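Local coordinates for 2-C-methyl-D-erythritol 4-phosphate cytidylyltransferase (Anaerococcus prevotii, PDB 4KT7) that catalyses the transfer of a cytidylyl group from CTP to 2-C-methyl-D-erythritol 4-phosphate, a step of isoprenoid biosynthesis by the DXP pathway, at the interface of chains A and B. Sequence-based numbering; all coordinates share one arbitrary frame. Chains: chain A/B, 2-C-methyl-D-erythritol 4-phosphate cytidylyltransferase.

The interface of chains A and B. Residues chain A 165, 191-192, 194-195, 198; chain B 143, 145, 156.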
# COMPACT_ATOMS: atom_id res chain seq x y z
N ILE A 165 -4.71 2.86 6.43
CA ILE A 165 -5.57 4.00 6.72
C ILE A 165 -5.47 5.09 5.67
O ILE A 165 -4.47 5.22 4.97
CB ILE A 165 -5.29 4.62 8.11
CG1 ILE A 165 -3.95 5.34 8.11
CG2 ILE A 165 -5.34 3.53 9.18
CD1 ILE A 165 -3.65 6.06 9.41
N THR A 191 1.36 7.65 14.72
CA THR A 191 1.25 7.45 13.28
C THR A 191 0.09 8.28 12.72
O THR A 191 0.16 8.75 11.59
CB THR A 191 1.05 5.97 12.91
OG1 THR A 191 -0.11 5.45 13.58
CG2 THR A 191 2.27 5.16 13.30
N ASP A 192 -0.97 8.45 13.52
CA ASP A 192 -2.11 9.26 13.13
C ASP A 192 -2.90 9.60 14.38
O ASP A 192 -2.60 9.08 15.46
CB ASP A 192 -3.01 8.48 12.17
CG ASP A 192 -3.75 7.35 12.85
OD1 ASP A 192 -3.09 6.38 13.31
OD2 ASP A 192 -5.00 7.42 12.93
N SER A 194 -5.82 8.83 15.44
CA SER A 194 -6.60 7.80 16.13
C SER A 194 -5.74 6.91 17.01
O SER A 194 -6.25 6.26 17.91
CB SER A 194 -7.41 6.94 15.15
OG SER A 194 -6.56 6.02 14.47
N GLN A 195 -4.42 6.90 16.78
CA GLN A 195 -3.54 6.10 17.65
C GLN A 195 -3.46 6.73 19.04
O GLN A 195 -3.06 6.08 20.01
CB GLN A 195 -2.14 5.93 17.04
CG GLN A 195 -1.29 4.88 17.79
CD GLN A 195 0.09 4.70 17.19
OE1 GLN A 195 0.64 5.61 16.57
NE2 GLN A 195 0.66 3.50 17.37
N GLU A 198 -4.96 4.64 21.67
CA GLU A 198 -4.20 3.53 22.23
C GLU A 198 -3.21 4.04 23.25
O GLU A 198 -3.05 3.45 24.32
CB GLU A 198 -3.47 2.76 21.13
CG GLU A 198 -4.41 2.03 20.19
CD GLU A 198 -3.73 1.61 18.89
OE1 GLU A 198 -2.77 0.79 18.93
OE2 GLU A 198 -4.16 2.11 17.82
N THR B 143 0.23 3.63 6.57
CA THR B 143 0.09 3.15 7.94
C THR B 143 -0.92 2.01 7.99
O THR B 143 -2.03 2.16 7.47
CB THR B 143 -0.38 4.25 8.89
OG1 THR B 143 0.59 5.30 8.91
CG2 THR B 143 -0.59 3.70 10.30
N LYS B 145 -3.29 -0.72 10.18
CA LYS B 145 -3.93 -1.11 11.44
C LYS B 145 -4.50 -2.52 11.35
O LYS B 145 -4.95 -2.92 10.28
CB LYS B 145 -5.02 -0.11 11.83
CG LYS B 145 -4.44 1.26 12.12
CD LYS B 145 -5.45 2.23 12.73
CE LYS B 145 -4.91 3.64 12.75
NZ LYS B 145 -4.22 4.00 14.02
N THR B 156 -2.54 -0.77 16.37
CA THR B 156 -1.68 -0.28 15.30
C THR B 156 -0.31 -0.88 15.52
O THR B 156 0.32 -0.60 16.51
CB THR B 156 -1.56 1.25 15.39
OG1 THR B 156 -2.89 1.80 15.45
CG2 THR B 156 -0.78 1.82 14.20
O HOH W 1 2.44 1.61 16.36
O HOH W 2 -6.04 3.47 16.49
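The carboxylate of A:Asp192 meets the ammonium of B:Lys145 at an edge: OD1 receives NZ on its syn lone pair in a 2.7 Å salt bridge, while the hydroxyl of A:Thr191, a poorly ordered residue, takes the anti lone pair. The other oxygen, OD2, accepts the A:Ser194 hydroxyl on its syn side, and the A:Ser194 backbone N comes down on it from above the plane. A second carboxylate, that of A:Glu198, receives B:Thr156 with both oxygens, OE2 binding the hydroxyl OG1 at 2.7 Å and OE1 the backbone N at 3.0 Å, 25° out of plane. The A:Gln195 carboxamide turns NE2 towards B:Thr156 CB and, through water 1, reaches B:Thr156 O. B:Lys145 runs extended until its last torsion turns (chi4 -93°), and NZ is gripped by A:Asp192 OD1, A:Ser194 OG at 3.1 Å, B:Thr156 OG1 at 2.9 Å and water 2. With an alanine at A:Asp192, the B:Lys145 amine would probably lose its charged mate, and the A:Ser194 hydroxyl and backbone N an acceptor. A:Ile165 crosses the B:Lys145 chain obliquely, CG2 against CE at 3.6 Å, and its backbone N donates to B:Thr143 O at 3.0 Å. The patch belongs to a two-fold interface, probably the homodimer contact of IspD enzymes, and recurs with the chains exchanged: B:Thr143, strand 144-147 and the loop at B:Thr156 meet strand 162-166, the loop at A:Thr191, 3-10 helix 193-195 and helix 196-199.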